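Local coordinates for probable Rab-related GTPase (Acanthamoeba polyphaga mimivirus, PDB 5XC5), which binds and probably hydrolyses GTP as a Rab-family small GTPase and may take part in protein transport, at residues 121-124 and 125-129. The protein carries 1 engineered substitution. Sequence-based numbering, arbitrary orientation. Where two conformers were deposited one is given.
Sequences IDID and KNNWR. With GTP (guanosine-5'-triphosphate), chain B.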
loop_
_atom_site.group_PDB
_atom_site.type_symbol
_atom_site.label_atom_id
_atom_site.label_comp_id
_atom_site.label_asym_id
_atom_site.label_seq_id
_atom_site.Cartn_x
_atom_site.Cartn_y
_atom_site.Cartn_z
ATOM N N ILE A 121 -12.470 4.912 0.856
ATOM C CA ILE A 121 -13.120 6.018 1.557
ATOM C C ILE A 121 -14.344 6.556 0.827
ATOM O O ILE A 121 -15.122 7.304 1.426
ATOM C CB ILE A 121 -12.113 7.141 1.893
ATOM C CG1 ILE A 121 -11.631 7.846 0.616
ATOM C CG2 ILE A 121 -10.979 6.594 2.737
ATOM C CD1 ILE A 121 -10.567 8.919 0.855
ATOM N N ASP A 122 -14.524 6.212 -0.450
ATOM C CA ASP A 122 -15.721 6.612 -1.180
ATOM C C ASP A 122 -16.978 6.003 -0.587
ATOM O O ASP A 122 -18.063 6.568 -0.754
ATOM C CB ASP A 122 -15.600 6.195 -2.647
ATOM C CG ASP A 122 -15.333 4.706 -2.803
ATOM O OD1 ASP A 122 -14.198 4.280 -2.501
ATOM O OD2 ASP A 122 -16.247 3.959 -3.217
ATOM N N ILE A 123 -16.860 4.864 0.102
ATOM C CA ILE A 123 -18.022 4.226 0.705
ATOM C C ILE A 123 -18.582 5.131 1.795
ATOM O O ILE A 123 -17.833 5.798 2.520
ATOM C CB ILE A 123 -17.618 2.846 1.252
ATOM C CG1 ILE A 123 -17.188 1.936 0.097
ATOM C CG2 ILE A 123 -18.759 2.230 2.075
ATOM C CD1 ILE A 123 -16.652 0.592 0.519
ATOM N N ASP A 124 -19.908 5.172 1.898
ATOM C CA ASP A 124 -20.598 5.971 2.899
ATOM C C ASP A 124 -19.950 5.806 4.265
ATOM O O ASP A 124 -19.684 4.691 4.710
ATOM C CB ASP A 124 -22.053 5.498 2.967
ATOM C CG ASP A 124 -22.793 5.710 1.670
ATOM O OD1 ASP A 124 -22.262 6.425 0.801
ATOM O OD2 ASP A 124 -23.908 5.161 1.527
ATOM N N LYS A 125 -19.716 6.940 4.928
ATOM C CA LYS A 125 -19.015 6.953 6.203
ATOM C C LYS A 125 -19.711 6.093 7.253
ATOM O O LYS A 125 -19.043 5.496 8.099
ATOM C CB LYS A 125 -18.886 8.405 6.677
ATOM C CG LYS A 125 -18.221 8.594 8.025
ATOM C CD LYS A 125 -16.748 8.213 7.998
ATOM C CE LYS A 125 -16.066 8.712 9.258
ATOM N NZ LYS A 125 -14.667 8.235 9.383
ATOM N N ASN A 126 -21.044 6.006 7.223
ATOM C CA ASN A 126 -21.689 5.207 8.260
ATOM C C ASN A 126 -21.510 3.705 8.056
ATOM O O ASN A 126 -21.900 2.930 8.932
ATOM C CB ASN A 126 -23.160 5.589 8.456
ATOM C CG ASN A 126 -23.991 5.383 7.219
ATOM O OD1 ASN A 126 -23.585 4.694 6.282
ATOM N ND2 ASN A 126 -25.183 5.975 7.210
ATOM N N ASN A 127 -20.927 3.280 6.934
ATOM C CA ASN A 127 -20.579 1.883 6.730
ATOM C C ASN A 127 -19.130 1.569 7.055
ATOM O O ASN A 127 -18.748 0.401 6.985
ATOM C CB ASN A 127 -20.854 1.458 5.285
ATOM C CG ASN A 127 -22.324 1.365 4.976
ATOM O OD1 ASN A 127 -23.132 1.031 5.842
ATOM N ND2 ASN A 127 -22.686 1.662 3.732
ATOM N N TRP A 128 -18.306 2.565 7.382
ATOM C CA TRP A 128 -16.954 2.240 7.821
ATOM C C TRP A 128 -17.019 1.481 9.135
ATOM O O TRP A 128 -17.880 1.735 9.986
ATOM C CB TRP A 128 -16.104 3.493 8.038
ATOM C CG TRP A 128 -15.858 4.346 6.821
ATOM C CD1 TRP A 128 -16.558 4.350 5.652
ATOM C CD2 TRP A 128 -14.846 5.347 6.685
ATOM N NE1 TRP A 128 -16.037 5.288 4.792
ATOM C CE2 TRP A 128 -14.984 5.911 5.407
ATOM C CE3 TRP A 128 -13.822 5.808 7.520
ATOM C CZ2 TRP A 128 -14.153 6.925 4.947
ATOM C CZ3 TRP A 128 -12.995 6.814 7.058
ATOM C CH2 TRP A 128 -13.170 7.363 5.791
ATOM N N ARG A 129 -16.085 0.553 9.310
ATOM C CA ARG A 129 -16.008 -0.240 10.528
ATOM C C ARG A 129 -14.745 0.058 11.326
ATOM O O ARG A 129 -14.417 -0.676 12.268
ATOM C CB ARG A 129 -16.129 -1.731 10.204
ATOM C CG ARG A 129 -17.499 -2.109 9.613
ATOM C CD ARG A 129 -17.689 -3.618 9.554
ATOM N NE ARG A 129 -19.062 -4.021 9.228
ATOM C CZ ARG A 129 -19.479 -4.373 8.014
ATOM N NH1 ARG A 129 -18.648 -4.357 6.979
ATOM N NH2 ARG A 129 -20.743 -4.738 7.827
HETATM P PG GTP B . -6.012 -9.345 -3.852
HETATM O O1G GTP B . -5.164 -9.285 -5.107
HETATM O O2G GTP B . -6.977 -10.493 -3.878
HETATM O O3G GTP B . -5.179 -9.327 -2.589
HETATM O O3B GTP B . -7.008 -8.042 -3.784
HETATM P PB GTP B . -6.611 -6.488 -4.026
HETATM O O1B GTP B . -5.575 -6.358 -5.125
HETATM O O2B GTP B . -6.216 -5.853 -2.722
HETATM O O3A GTP B . -8.012 -5.772 -4.400
HETATM P PA GTP B . -8.517 -5.390 -5.897
HETATM O O1A GTP B . -7.734 -4.188 -6.438
HETATM O O2A GTP B . -8.546 -6.651 -6.786
HETATM O "O5'" GTP B . -10.018 -4.862 -5.562
HETATM C "C5'" GTP B . -10.997 -5.726 -5.024
HETATM C "C4'" GTP B . -12.386 -5.157 -5.309
HETATM O "O4'" GTP B . -12.515 -3.949 -4.574
HETATM C "C3'" GTP B . -12.621 -4.816 -6.768
HETATM O "O3'" GTP B . -13.957 -5.137 -7.131
HETATM C "C2'" GTP B . -12.437 -3.315 -6.814
HETATM O "O2'" GTP B . -13.179 -2.704 -7.845
HETATM C "C1'" GTP B . -12.906 -2.896 -5.435
HETATM N N9 GTP B . -12.221 -1.656 -5.043
HETATM C C8 GTP B . -10.884 -1.369 -5.136
HETATM N N7 GTP B . -10.665 -0.127 -4.659
HETATM C C5 GTP B . -11.860 0.385 -4.265
HETATM C C6 GTP B . -12.225 1.605 -3.706
HETATM O O6 GTP B . -11.421 2.519 -3.455
HETATM N N1 GTP B . -13.560 1.790 -3.430
HETATM C C2 GTP B . -14.510 0.820 -3.671
HETATM N N2 GTP B . -15.776 1.083 -3.367
HETATM N N3 GTP B . -14.159 -0.393 -4.216
HETATM C C4 GTP B . -12.844 -0.575 -4.504
HETATM O O HOH W 1 -25.248 4.105 3.886
#
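The indole of Trp128 reaches back to the chain before the turn and gives its N-H to the carbonyl of Ile123, NE1 to O 2.9 Å, with an N-H...O angle of 153°. The oxygen lies near the ring plane, whereas the nitrogen stands well above the plane of the carbonyl. This bond helps fix the rotation of the indole, together with the packing on Ile121 and Lys125. The six-membered ring runs alongside Ile121, where CZ2 of Trp128 meets CB of Ile121 at 3.7 Å. The CG2 branch of Ile121 packs against CH2 of Trp128 at 3.8 Å; chi1 of 68° places CG1 between the backbone N and the carbonyl carbon, leaving the CG2 methyl anti to the carbonyl carbon, against the indole. Lys125, its chain bent at chi2 (67°), lays CD over one face of the indole. Phe148 of strand 145-148 touches both Ile121 and Trp128, joining this tight half of the contact to the edge of the sheet. The short 3-10 turn 125-127 is closed by Asn127 N bonding to Asp124 O at 2.9 Å, and CG2 of Ile123 meets CB of Asn127 crosswise at 3.9 Å.

The solvent side is looser. In the conformer given, a water donates to both Asp124 OD2 and Asn126 OD1; with a second conformer of Asp124 deposited, this link is probably loose.

On the nucleotide side, the Asp122 carboxylate accepts the N1 and N2 hydrogens of the guanine, OD1 to N1 at 2.7 Å and OD2 to N2 at 2.9 Å. This paired grip is that of the NKxD motif of small GTPases, and Ser150 OG also bonds OD1. It is consistent with selection of guanine over adenine, which has neither the N1 hydrogen nor the 2-amino group.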